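Local structure of putative alpha-galactosidase/melibiase (Bacteroides fragilis, 4OGZ) at residues Leu134-Ile139 with Gln373-Lys378; Ser185-Lys190 with Tyr219-Ala224; Ala224-Val229 with Gly257-Trp262; Ser248-Ile253 with Gly269-Arg274; Asn384-Gly389 with Lys406-Gly411. The protein probably hydrolyses terminal, non-reducing alpha-D-galactose residues from alpha-D-galactosides, as a member of glycoside hydrolase family 27. All coordinates share one frame; numbering follows the deposited sequence.

Contacts 1 to 4 belong to the (beta/alpha)8 barrel, whereas contact 5 joins its last loop to the C-terminal beta sandwich. Contacts 1 and 4 are buried: contact 4 pairs two barrel strands by backbone bonds and apolar packing, and contact 1 fixes the approach to another strand against a helix end with one tyrosine hydroxyl. Contact 2 pairs strands 180-186 and 216-220, then runs outward into partly exposed loops. It shares Ala224 with contact 3, a surface contact built on arginines and a salt bridge. Contacts 2 and 4 meet at Tyr219 and Phe251, on adjacent strands. Contact 5, partly buried, relies on a carboxylate and two waters instead of strand pairing.

Contact 1: Leu134-Ile139 with Gln373-Lys378; sequences LGYAYI and QILLNK
The approach to barrel strand 138-140 meets the C-terminal end of helix 369-375 here, through Tyr136 and Leu134 on one side and Leu375, Leu376 and Lys378 on the other. The single hydrogen bond runs from Tyr136 OH to Leu375 O, 2.7 Å long. Its C=O...donor angle is 129° and the hydroxyl lies in the carbonyl plane, so it uses a lone pair of Leu375 O. That oxygen belongs to the last helical residue, and it sits at the edge of the tyrosine ring, near the ring plane. Leu134 supplies the apolar half: its CD1 rests 3.7 Å from Leu376 CB and presses more tightly on the backbone, 3.4 Å from Leu376 CA. Its other methyl, CD2, reaches Lys378 CB at 4.2 Å, the two side chains crossing at about a right angle. Just past the helix, Asn377 N still bonds to Ile374 O, while Asn377 OD1 caps Leu380 N at the start of helix 378-384. Tyr136 also touches Phe348 of helix 341-353, Met126 of helix 116-128 and Met102 of strand 102-105, and Met131 touches both Tyr136 and Leu376.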
# COMPACT_ATOMS: atom_id res chain seq x y z
N LEU A 134 -7.61 -4.90 -8.71
CA LEU A 134 -6.42 -5.52 -8.17
C LEU A 134 -6.13 -5.14 -6.74
O LEU A 134 -5.11 -5.56 -6.16
CB LEU A 134 -5.21 -5.18 -9.06
CG LEU A 134 -5.35 -5.77 -10.46
CD1 LEU A 134 -4.10 -5.47 -11.27
CD2 LEU A 134 -5.58 -7.27 -10.45
N GLY A 135 -7.04 -4.43 -6.11
CA GLY A 135 -6.98 -4.24 -4.67
C GLY A 135 -6.50 -2.91 -4.21
O GLY A 135 -6.43 -2.66 -3.01
N TYR A 136 -6.20 -2.02 -5.17
CA TYR A 136 -5.87 -0.67 -4.82
C TYR A 136 -7.14 -0.02 -4.27
O TYR A 136 -8.19 0.05 -4.97
CB TYR A 136 -5.34 0.10 -6.04
CG TYR A 136 -4.00 -0.37 -6.58
CD1 TYR A 136 -2.81 0.10 -6.07
CD2 TYR A 136 -3.94 -1.31 -7.60
CE1 TYR A 136 -1.59 -0.32 -6.55
CE2 TYR A 136 -2.72 -1.74 -8.11
CZ TYR A 136 -1.55 -1.23 -7.59
OH TYR A 136 -0.33 -1.62 -8.17
N ALA A 137 -7.07 0.46 -3.04
CA ALA A 137 -8.25 1.00 -2.39
C ALA A 137 -8.07 2.35 -1.70
O ALA A 137 -9.04 3.07 -1.52
CB ALA A 137 -8.74 -0.04 -1.33
N TYR A 138 -6.90 2.60 -1.11
CA TYR A 138 -6.68 3.81 -0.31
C TYR A 138 -6.36 4.95 -1.25
O TYR A 138 -5.46 4.85 -2.07
CB TYR A 138 -5.55 3.66 0.74
CG TYR A 138 -5.98 2.82 1.92
CD1 TYR A 138 -5.92 1.42 1.87
CD2 TYR A 138 -6.49 3.39 3.05
CE1 TYR A 138 -6.38 0.64 2.91
CE2 TYR A 138 -6.97 2.63 4.08
CZ TYR A 138 -6.91 1.25 4.02
OH TYR A 138 -7.35 0.50 5.11
N ILE A 139 -7.11 6.04 -1.12
CA ILE A 139 -6.81 7.27 -1.89
C ILE A 139 -6.46 8.35 -0.87
O ILE A 139 -7.33 8.86 -0.13
CB ILE A 139 -7.97 7.66 -2.79
CG1 ILE A 139 -8.13 6.58 -3.87
CG2 ILE A 139 -7.77 9.04 -3.42
CD1 ILE A 139 -9.38 6.75 -4.74
N GLN A 373 1.71 -2.17 -17.21
CA GLN A 373 2.29 -3.49 -17.20
C GLN A 373 2.92 -3.79 -15.85
O GLN A 373 3.09 -4.95 -15.52
CB GLN A 373 3.39 -3.60 -18.24
CG GLN A 373 4.00 -4.98 -18.41
CD GLN A 373 3.07 -5.97 -19.10
OE1 GLN A 373 2.06 -5.60 -19.69
NE2 GLN A 373 3.42 -7.25 -19.02
N ILE A 374 3.39 -2.77 -15.15
CA ILE A 374 4.02 -2.99 -13.85
C ILE A 374 2.95 -2.98 -12.75
O ILE A 374 2.80 -3.96 -12.01
CB ILE A 374 5.08 -1.92 -13.57
CG1 ILE A 374 6.24 -2.07 -14.59
CG2 ILE A 374 5.56 -2.02 -12.14
CD1 ILE A 374 7.15 -0.86 -14.69
N LEU A 375 2.18 -1.89 -12.68
CA LEU A 375 1.24 -1.68 -11.57
C LEU A 375 0.03 -2.63 -11.57
O LEU A 375 -0.65 -2.75 -10.57
CB LEU A 375 0.72 -0.25 -11.61
CG LEU A 375 1.75 0.84 -11.34
CD1 LEU A 375 1.04 2.18 -11.34
CD2 LEU A 375 2.47 0.66 -10.01
N LEU A 376 -0.27 -3.22 -12.73
CA LEU A 376 -1.35 -4.17 -12.81
C LEU A 376 -0.84 -5.62 -12.86
O LEU A 376 -1.54 -6.48 -13.34
CB LEU A 376 -2.26 -3.86 -14.03
CG LEU A 376 -2.95 -2.48 -14.08
CD1 LEU A 376 -3.85 -2.41 -15.30
CD2 LEU A 376 -3.77 -2.15 -12.84
N ASN A 377 0.37 -5.90 -12.36
CA ASN A 377 0.87 -7.26 -12.37
C ASN A 377 0.22 -7.98 -11.20
O ASN A 377 0.63 -7.79 -10.06
CB ASN A 377 2.39 -7.34 -12.25
CG ASN A 377 2.90 -8.77 -12.39
OD1 ASN A 377 2.37 -9.71 -11.75
ND2 ASN A 377 3.96 -8.96 -13.16
N LYS A 378 -0.81 -8.74 -11.51
CA LYS A 378 -1.64 -9.43 -10.53
C LYS A 378 -0.85 -10.39 -9.65
O LYS A 378 -1.23 -10.65 -8.48
CB LYS A 378 -2.71 -10.18 -11.32
CG LYS A 378 -3.52 -11.23 -10.60
CD LYS A 378 -4.30 -12.03 -11.66
CE LYS A 378 -5.55 -12.69 -11.10
NZ LYS A 378 -6.75 -12.45 -11.94

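Contact 2: Ser185-Lys190 with Tyr219-Ala224; sequences SDAADK and YDYCNA
Tyr219 lays its ring against the Ala187 backbone and methyl, with Ala187 N 3.8 Å above the ring plane, offset toward the rim, and Ala187 CB 3.5 Å from Tyr219 CE2. The ring gets there because CG is anti to the backbone N (chi1 -157°), which carries it from its own strand across to the neighbouring one. The strands pair in parallel, Ser185 with Tyr219 and Asp186 with Asp220. Asp220 N bonds to Ser185 O at 2.9 Å, almost straight at 179°, and Ala187 N closes the pairing on Asp220 O. Beyond the strands the two segments stay together through side chains. The Asp186 carboxylate reaches over the turn, where OD2 accepts a weak bond from Cys222 N at 3.0 Å. Farther out, Asn223 ND2 donates to Lys190 O (2.8 Å), the oxygen lying near the amide plane while the nitrogen stands well above the carbonyl plane. Asn223 is held out for this by a type II turn from Tyr221 to Ala224, and Ala224 CB folds back over one face of the Tyr221 ring. The disulfide of Cys222 with Cys192 ties the same turn to the loop after strand 180-186. The contact thus spans a beta-alpha-beta unit of the barrel, strands 180-186 and 216-220 with helix 202-211 between them. Tyr219 continues onto Phe251 of strand 250-254 and Met238 of helix 228-244, and Tyr221 packs on Ala231 of that helix.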
# COMPACT_ATOMS: atom_id res chain seq x y z
N SER A 185 -1.49 14.96 8.58
CA SER A 185 -1.17 16.04 9.51
C SER A 185 0.25 15.82 10.00
O SER A 185 1.00 15.03 9.43
CB SER A 185 -2.19 16.06 10.63
OG SER A 185 -2.12 17.27 11.36
N ASP A 186 0.61 16.53 11.07
CA ASP A 186 2.00 16.58 11.54
C ASP A 186 1.97 16.79 13.02
O ASP A 186 1.13 17.53 13.52
CB ASP A 186 2.72 17.73 10.82
CG ASP A 186 4.24 17.74 11.04
OD1 ASP A 186 4.69 17.95 12.17
OD2 ASP A 186 4.98 17.58 10.05
N ALA A 187 2.88 16.14 13.73
CA ALA A 187 2.95 16.23 15.20
C ALA A 187 3.71 17.49 15.68
O ALA A 187 4.66 17.42 16.47
CB ALA A 187 3.58 14.96 15.76
N ALA A 188 3.24 18.63 15.19
CA ALA A 188 3.76 19.92 15.52
C ALA A 188 2.67 20.93 15.26
O ALA A 188 1.54 20.58 14.87
CB ALA A 188 5.01 20.22 14.67
N ASP A 189 3.01 22.21 15.42
CA ASP A 189 2.14 23.30 15.03
C ASP A 189 2.04 23.41 13.51
O ASP A 189 1.01 23.80 13.00
CB ASP A 189 2.61 24.63 15.65
CG ASP A 189 4.04 24.99 15.27
OD1 ASP A 189 4.89 24.10 14.99
OD2 ASP A 189 4.31 26.19 15.24
N LYS A 190 3.09 23.03 12.80
CA LYS A 190 3.16 23.17 11.32
C LYS A 190 3.67 21.90 10.63
O LYS A 190 4.60 21.24 11.10
CB LYS A 190 4.06 24.35 10.94
CG LYS A 190 3.58 25.71 11.42
CD LYS A 190 2.22 26.05 10.82
CE LYS A 190 1.64 27.35 11.36
NZ LYS A 190 1.84 28.42 10.35
N TYR A 219 0.94 10.72 9.64
CA TYR A 219 1.28 11.68 10.70
C TYR A 219 2.79 12.00 10.64
O TYR A 219 3.64 11.21 11.03
CB TYR A 219 0.80 11.15 12.04
CG TYR A 219 0.57 12.19 13.14
CD1 TYR A 219 -0.15 13.34 12.89
CD2 TYR A 219 1.01 11.97 14.43
CE1 TYR A 219 -0.41 14.25 13.89
CE2 TYR A 219 0.74 12.86 15.46
CZ TYR A 219 0.03 14.01 15.19
OH TYR A 219 -0.21 14.91 16.21
N ASP A 220 3.11 13.18 10.09
CA ASP A 220 4.49 13.57 9.84
C ASP A 220 5.14 14.18 11.09
O ASP A 220 4.48 14.44 12.08
CB ASP A 220 4.55 14.57 8.67
CG ASP A 220 5.75 14.38 7.78
OD1 ASP A 220 6.79 13.83 8.23
OD2 ASP A 220 5.63 14.78 6.60
N TYR A 221 6.45 14.40 11.04
CA TYR A 221 7.21 14.81 12.21
C TYR A 221 8.05 16.09 11.97
O TYR A 221 8.97 16.37 12.74
CB TYR A 221 8.08 13.62 12.73
CG TYR A 221 8.42 13.75 14.19
CD1 TYR A 221 7.42 13.76 15.14
CD2 TYR A 221 9.73 13.93 14.64
CE1 TYR A 221 7.69 13.93 16.49
CE2 TYR A 221 10.00 14.10 15.99
CZ TYR A 221 8.96 14.07 16.90
OH TYR A 221 9.15 14.23 18.26
N CYS A 222 7.77 16.85 10.91
CA CYS A 222 8.47 18.13 10.74
C CYS A 222 8.22 19.02 11.91
O CYS A 222 7.15 18.96 12.51
CB CYS A 222 8.02 18.86 9.50
SG CYS A 222 8.85 18.15 8.10
N ASN A 223 9.23 19.84 12.21
CA ASN A 223 9.12 20.88 13.24
C ASN A 223 8.93 20.34 14.66
O ASN A 223 8.61 21.13 15.55
CB ASN A 223 7.97 21.87 12.93
CG ASN A 223 8.13 22.47 11.57
OD1 ASN A 223 9.12 23.08 11.31
ND2 ASN A 223 7.16 22.26 10.68
N ALA A 224 9.06 19.03 14.84
CA ALA A 224 9.01 18.44 16.18
C ALA A 224 10.40 18.17 16.70
O ALA A 224 11.32 17.96 15.94
CB ALA A 224 8.22 17.17 16.16

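Contact 3: Ala224-Val229 with Gly257-Trp262; sequences APAGRV and GQREPW
A type I turn from Gly257 to Glu260 presents Arg259 to Ala226 and Arg228, and Gln258, the turn residue ahead of it, lays its CB over one face of the Arg259 guanidinium, offset toward the rim. The Arg259 chain bends at chi2 and again at chi3 (-77°), which turns NH1 onto Ala226 O at 2.9 Å; that oxygen lies in the guanidinium plane. Arg259 NE forms a salt bridge with Glu255. Meanwhile Arg259 CB lies 3.9 Å from Arg228 CG, as the two side chains slide past each other in opposite directions. Arg259 O stands 3.3 Å above the centre of the Arg228 guanidinium, a face contact in which the angles rule out hydrogen bonds; Trp264 NE1 donates to this oxygen. Next comes Glu260, whose OE1 receives Arg228 NH1 at 2.9 Å on its anti side, while the NH2 bond to the same oxygen is long and weak. At this surface beside helix 228-244, the opposed passage brings the aliphatic stems of the arginines together and carries their charged ends apart. Arg259 pairs with Glu255, and Arg228 with Glu260, whose OE1 it shares with Lys263, an arrangement that probably limits any repulsion.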
# COMPACT_ATOMS: atom_id res chain seq x y z
N ALA A 224 9.06 19.03 14.84
CA ALA A 224 9.01 18.44 16.18
C ALA A 224 10.40 18.17 16.70
O ALA A 224 11.32 17.96 15.94
CB ALA A 224 8.22 17.17 16.16
N PRO A 225 10.56 18.14 18.03
CA PRO A 225 11.88 17.89 18.60
C PRO A 225 12.37 16.45 18.32
O PRO A 225 11.58 15.52 18.34
CB PRO A 225 11.66 18.13 20.11
CG PRO A 225 10.33 18.75 20.26
CD PRO A 225 9.54 18.26 19.08
N ALA A 226 13.68 16.31 18.08
CA ALA A 226 14.28 15.06 17.64
C ALA A 226 14.21 13.89 18.66
O ALA A 226 14.27 12.71 18.27
CB ALA A 226 15.71 15.31 17.29
N GLY A 227 14.12 14.23 19.94
CA GLY A 227 14.11 13.22 21.02
C GLY A 227 13.17 12.03 20.78
O GLY A 227 12.04 12.20 20.31
N ARG A 228 13.68 10.84 21.04
CA ARG A 228 12.98 9.61 20.75
C ARG A 228 11.78 9.42 21.67
O ARG A 228 10.71 9.03 21.23
CB ARG A 228 13.93 8.45 20.89
CG ARG A 228 13.28 7.12 20.56
CD ARG A 228 14.36 6.14 20.14
NE ARG A 228 13.92 4.75 20.23
CZ ARG A 228 14.58 3.74 19.67
NH1 ARG A 228 15.71 3.95 19.01
NH2 ARG A 228 14.11 2.53 19.76
N VAL A 229 11.95 9.74 22.94
CA VAL A 229 10.84 9.71 23.89
C VAL A 229 9.82 10.78 23.52
O VAL A 229 8.63 10.51 23.55
CB VAL A 229 11.32 9.88 25.35
CG1 VAL A 229 10.13 9.93 26.29
CG2 VAL A 229 12.24 8.73 25.72
N GLY A 257 12.11 7.14 9.86
CA GLY A 257 12.92 6.02 10.36
C GLY A 257 14.02 6.44 11.32
O GLY A 257 14.76 5.60 11.79
N GLN A 258 14.11 7.73 11.65
CA GLN A 258 15.21 8.24 12.46
C GLN A 258 15.27 7.66 13.89
O GLN A 258 16.35 7.50 14.43
CB GLN A 258 15.15 9.76 12.52
CG GLN A 258 15.20 10.43 11.14
CD GLN A 258 15.36 11.92 11.30
OE1 GLN A 258 14.81 12.49 12.22
NE2 GLN A 258 16.11 12.55 10.42
N ARG A 259 14.13 7.33 14.47
CA ARG A 259 14.08 6.84 15.86
C ARG A 259 13.71 5.36 15.94
O ARG A 259 13.09 4.91 16.92
CB ARG A 259 13.12 7.72 16.66
CG ARG A 259 13.66 9.13 16.98
CD ARG A 259 12.56 10.19 16.93
NE ARG A 259 12.28 10.50 15.54
CZ ARG A 259 12.77 11.54 14.87
NH1 ARG A 259 13.49 12.45 15.47
NH2 ARG A 259 12.49 11.68 13.59
N GLU A 260 14.09 4.60 14.91
CA GLU A 260 13.78 3.18 14.85
C GLU A 260 12.30 2.86 15.14
O GLU A 260 12.00 2.05 16.02
CB GLU A 260 14.66 2.41 15.85
CG GLU A 260 16.16 2.58 15.64
CD GLU A 260 16.93 1.61 16.50
OE1 GLU A 260 16.68 1.59 17.74
OE2 GLU A 260 17.72 0.83 15.94
N PRO A 261 11.38 3.49 14.41
CA PRO A 261 9.97 3.31 14.63
C PRO A 261 9.49 1.86 14.54
O PRO A 261 8.46 1.52 15.08
CB PRO A 261 9.35 4.12 13.47
CG PRO A 261 10.36 4.11 12.43
CD PRO A 261 11.63 4.26 13.18
N TRP A 262 10.20 1.01 13.82
CA TRP A 262 9.85 -0.44 13.78
C TRP A 262 9.81 -1.06 15.18
O TRP A 262 9.07 -2.01 15.42
CB TRP A 262 10.79 -1.23 12.85
CG TRP A 262 12.26 -0.90 12.96
CD1 TRP A 262 13.16 -1.51 13.74
CD2 TRP A 262 12.98 0.17 12.29
NE1 TRP A 262 14.41 -0.92 13.61
CE2 TRP A 262 14.32 0.12 12.73
CE3 TRP A 262 12.61 1.15 11.37
CZ2 TRP A 262 15.30 1.00 12.26
CZ3 TRP A 262 13.59 2.04 10.91
CH2 TRP A 262 14.90 1.97 11.36

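Contact 4: Ser248-Ile253 with Gly269-Arg274; sequences SIVFSI and GGHLWR
Strands 250-253 and 272-274 run parallel, 18° apart with axes 4.7 Å from each other, pairing Ser252 with Leu272 and Ile253 with Trp273. They are consecutive strands of the (beta/alpha)8 barrel, linked through helix 261-264. Ile253 is bonded to the neighbouring strand through both its N and its O, taking Leu272 O through its N and giving its O to Arg274 N. One step earlier the regular pattern breaks: Phe251 O is taken by His271 N at 3.0 Å, with Leu272 N left 3.5 Å away. His271 adds a side-chain bond to the backbone, its ND1 accepting from Phe251 N at 3.0 Å and 164°, the donor lying in the imidazole plane. ND1 is thus the acceptor nitrogen of the ring, while NE2 has a weak bond with Tyr24 OH. On the Ser252 side of the sheet, Leu272 has CG in the crowded position between backbone N and carbonyl carbon (chi1 60°). This directs CD2 onto Val250 CG1 at 3.5 Å, a tight pair whose side chains cross at about a right angle, and puts Leu272 CG 3.7 Å from Ser252 CB. On the other side, toward helix 228-244, the Phe251 ring edge meets Gly269, and Ile253 CG1 lies over the centre of one ring face. The tip of Ile253, CD1, rests on the backbone, 4.0 Å from Gly270 CA.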
# COMPACT_ATOMS: atom_id res chain seq x y z
N SER A 248 -12.53 2.83 12.45
CA SER A 248 -11.24 2.20 12.25
C SER A 248 -10.36 3.10 11.36
O SER A 248 -10.53 3.11 10.15
CB SER A 248 -11.44 0.82 11.60
OG SER A 248 -12.08 -0.04 12.53
N ILE A 249 -9.47 3.87 11.96
CA ILE A 249 -8.54 4.73 11.20
C ILE A 249 -7.14 4.19 11.24
O ILE A 249 -6.57 3.95 12.33
CB ILE A 249 -8.55 6.17 11.69
CG1 ILE A 249 -9.96 6.76 11.60
CG2 ILE A 249 -7.63 7.03 10.84
CD1 ILE A 249 -10.15 8.08 12.32
N VAL A 250 -6.59 3.97 10.06
CA VAL A 250 -5.22 3.53 9.90
C VAL A 250 -4.28 4.64 10.33
O VAL A 250 -4.44 5.83 9.95
CB VAL A 250 -4.92 3.09 8.44
CG1 VAL A 250 -3.44 2.84 8.21
CG2 VAL A 250 -5.72 1.85 8.08
N PHE A 251 -3.27 4.27 11.09
CA PHE A 251 -2.31 5.24 11.62
C PHE A 251 -0.95 5.00 10.95
O PHE A 251 -0.28 4.02 11.23
CB PHE A 251 -2.25 5.10 13.14
CG PHE A 251 -1.47 6.18 13.84
CD1 PHE A 251 -1.33 7.44 13.31
CD2 PHE A 251 -0.96 5.94 15.09
CE1 PHE A 251 -0.68 8.42 14.01
CE2 PHE A 251 -0.31 6.92 15.82
CZ PHE A 251 -0.15 8.17 15.26
N SER A 252 -0.60 5.88 10.00
CA SER A 252 0.65 5.81 9.26
C SER A 252 1.59 6.79 9.93
O SER A 252 1.36 8.01 9.93
CB SER A 252 0.45 6.14 7.77
OG SER A 252 1.62 6.62 7.06
N ILE A 253 2.67 6.24 10.47
CA ILE A 253 3.66 6.98 11.21
C ILE A 253 4.78 7.38 10.24
O ILE A 253 5.26 6.59 9.45
CB ILE A 253 4.17 6.13 12.36
CG1 ILE A 253 2.97 5.90 13.35
CG2 ILE A 253 5.36 6.74 13.07
CD1 ILE A 253 3.38 5.37 14.69
N GLY A 269 0.14 2.41 18.57
CA GLY A 269 -1.02 2.23 17.73
C GLY A 269 -0.84 2.43 16.24
O GLY A 269 -1.81 2.57 15.52
N GLY A 270 0.39 2.46 15.75
CA GLY A 270 0.65 2.53 14.32
C GLY A 270 0.44 1.21 13.61
O GLY A 270 0.76 0.15 14.15
N HIS A 271 -0.01 1.28 12.36
CA HIS A 271 -0.16 0.13 11.49
C HIS A 271 0.90 0.10 10.38
O HIS A 271 1.06 -0.90 9.69
CB HIS A 271 -1.55 0.16 10.86
CG HIS A 271 -2.63 0.28 11.87
ND1 HIS A 271 -3.24 1.48 12.18
CD2 HIS A 271 -3.19 -0.64 12.69
CE1 HIS A 271 -4.14 1.29 13.13
NE2 HIS A 271 -4.12 0.01 13.47
N LEU A 272 1.57 1.22 10.17
CA LEU A 272 2.71 1.28 9.23
C LEU A 272 3.59 2.44 9.61
O LEU A 272 3.13 3.42 10.19
CB LEU A 272 2.27 1.40 7.76
CG LEU A 272 1.42 2.61 7.37
CD1 LEU A 272 1.55 2.88 5.87
CD2 LEU A 272 -0.02 2.43 7.76
N TRP A 273 4.87 2.32 9.30
CA TRP A 273 5.84 3.29 9.75
C TRP A 273 6.92 3.46 8.72
O TRP A 273 7.53 2.51 8.26
CB TRP A 273 6.45 2.85 11.09
CG TRP A 273 6.77 1.38 11.16
CD1 TRP A 273 7.93 0.80 10.79
CD2 TRP A 273 5.91 0.32 11.65
NE1 TRP A 273 7.85 -0.58 11.00
CE2 TRP A 273 6.62 -0.89 11.50
CE3 TRP A 273 4.60 0.28 12.14
CZ2 TRP A 273 6.08 -2.12 11.87
CZ3 TRP A 273 4.07 -0.95 12.52
CH2 TRP A 273 4.81 -2.14 12.38
N ARG A 274 7.20 4.70 8.39
CA ARG A 274 8.25 5.01 7.44
C ARG A 274 9.61 4.64 8.01
O ARG A 274 9.92 4.95 9.14
CB ARG A 274 8.15 6.48 7.08
CG ARG A 274 6.98 6.72 6.12
CD ARG A 274 7.37 6.66 4.63
NE ARG A 274 8.55 7.50 4.38
CZ ARG A 274 8.57 8.82 4.09
NH1 ARG A 274 7.47 9.56 3.88
NH2 ARG A 274 9.75 9.42 4.01

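Contact 5: Asn384-Gly389 with Lys406-Gly411; sequences NQDPLG and KPLSDG
Lys406 and Asp386 have opposite charges yet meet through water at the seam between the barrel and the C-terminal beta sandwich, where the loop after helix 378-384 meets the turn after strand 401-407. Asp386 OD2 and Lys406 NZ are 4.9 Å apart, and a water between them donates to the carboxylate and accepts from the ammonium group. The same water donates to Pro407 O. A second water accepts from NZ and donates to both Asn384 O and Asp386 O, and with Ile390 O as a further partner Lys406 NZ has three hydrogen bonds. Asp386 holds both segments with its two carboxylate oxygens. CG is anti to the backbone N (chi1 -177°), which extends the carboxylate toward the turn, and OD1 takes two donors from one residue, Ser409 N at 3.0 Å and Ser409 OG at 3.1 Å, both on its syn side. OD2 holds its own segment, accepting Leu388 N at 3.0 Å in an Asx turn, the donor well above the carboxylate plane. A type I turn from Asp386 to Gly389 brings Leu388 against the sandwich turn: its CG lies 3.7 Å from Ser409 CB, and its CD1 sits 3.4 Å from Leu408 C.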
# COMPACT_ATOMS: atom_id res chain seq x y z
N ASN A 384 2.58 -9.62 -2.65
CA ASN A 384 2.42 -8.57 -1.66
C ASN A 384 1.28 -8.85 -0.67
O ASN A 384 1.45 -8.55 0.51
CB ASN A 384 2.19 -7.21 -2.31
CG ASN A 384 2.05 -6.05 -1.30
OD1 ASN A 384 0.94 -5.55 -1.06
ND2 ASN A 384 3.17 -5.58 -0.76
N GLN A 385 0.16 -9.38 -1.16
CA GLN A 385 -1.07 -9.57 -0.34
C GLN A 385 -1.19 -10.95 0.29
O GLN A 385 -2.27 -11.33 0.83
CB GLN A 385 -2.30 -9.32 -1.19
CG GLN A 385 -2.38 -7.88 -1.75
CD GLN A 385 -2.66 -6.89 -0.64
OE1 GLN A 385 -3.78 -6.82 -0.10
NE2 GLN A 385 -1.64 -6.14 -0.27
N ASP A 386 -0.09 -11.71 0.22
CA ASP A 386 -0.12 -13.06 0.77
C ASP A 386 -0.49 -12.95 2.22
O ASP A 386 0.14 -12.20 2.92
CB ASP A 386 1.23 -13.73 0.63
CG ASP A 386 1.21 -15.16 1.13
OD1 ASP A 386 0.83 -16.04 0.35
OD2 ASP A 386 1.54 -15.38 2.33
N PRO A 387 -1.48 -13.74 2.70
CA PRO A 387 -1.97 -13.59 4.10
C PRO A 387 -0.93 -13.86 5.18
O PRO A 387 -1.08 -13.36 6.30
CB PRO A 387 -3.11 -14.63 4.21
CG PRO A 387 -3.22 -15.28 2.90
CD PRO A 387 -2.24 -14.71 1.92
N LEU A 388 0.12 -14.59 4.89
CA LEU A 388 1.20 -14.73 5.88
C LEU A 388 1.82 -13.37 6.23
O LEU A 388 2.32 -13.16 7.32
CB LEU A 388 2.32 -15.68 5.42
CG LEU A 388 2.00 -17.14 5.13
CD1 LEU A 388 3.28 -17.90 4.83
CD2 LEU A 388 1.29 -17.81 6.29
N GLY A 389 1.87 -12.45 5.29
CA GLY A 389 2.41 -11.11 5.60
C GLY A 389 3.85 -11.08 6.07
O GLY A 389 4.21 -10.30 6.96
N LYS A 406 10.64 -14.81 0.13
CA LYS A 406 9.37 -14.57 0.80
C LYS A 406 8.59 -15.88 0.86
O LYS A 406 8.12 -16.40 -0.15
CB LYS A 406 8.58 -13.50 0.03
CG LYS A 406 7.39 -12.93 0.81
CD LYS A 406 6.47 -12.13 -0.09
CE LYS A 406 5.58 -11.16 0.67
NZ LYS A 406 4.77 -11.76 1.75
N PRO A 407 8.50 -16.48 2.05
CA PRO A 407 7.64 -17.68 2.11
C PRO A 407 6.17 -17.33 1.91
O PRO A 407 5.72 -16.36 2.49
CB PRO A 407 7.87 -18.23 3.53
CG PRO A 407 9.02 -17.45 4.10
CD PRO A 407 9.15 -16.15 3.32
N LEU A 408 5.43 -18.16 1.16
CA LEU A 408 4.02 -17.89 0.83
C LEU A 408 3.11 -18.89 1.53
O LEU A 408 3.57 -19.93 2.04
CB LEU A 408 3.78 -17.90 -0.69
CG LEU A 408 4.68 -16.94 -1.51
CD1 LEU A 408 4.49 -17.07 -3.01
CD2 LEU A 408 4.48 -15.46 -1.15
N SER A 409 1.82 -18.60 1.55
CA SER A 409 0.88 -19.31 2.43
C SER A 409 0.57 -20.74 1.98
O SER A 409 0.11 -21.53 2.77
CB SER A 409 -0.40 -18.50 2.61
OG SER A 409 -1.00 -18.30 1.36
N ASP A 410 0.83 -21.08 0.73
CA ASP A 410 0.67 -22.45 0.24
C ASP A 410 1.95 -23.24 0.35
O ASP A 410 2.05 -24.31 -0.20
CB ASP A 410 0.25 -22.45 -1.20
CG ASP A 410 1.30 -21.84 -2.11
OD1 ASP A 410 2.27 -21.25 -1.57
OD2 ASP A 410 1.19 -22.00 -3.34
N GLY A 411 2.93 -22.72 1.07
CA GLY A 411 4.17 -23.45 1.26
C GLY A 411 5.20 -23.17 0.18
O GLY A 411 6.34 -23.50 0.34
O HOH W 1 2.13 -10.35 2.43
O HOH W 2 4.08 -14.07 2.88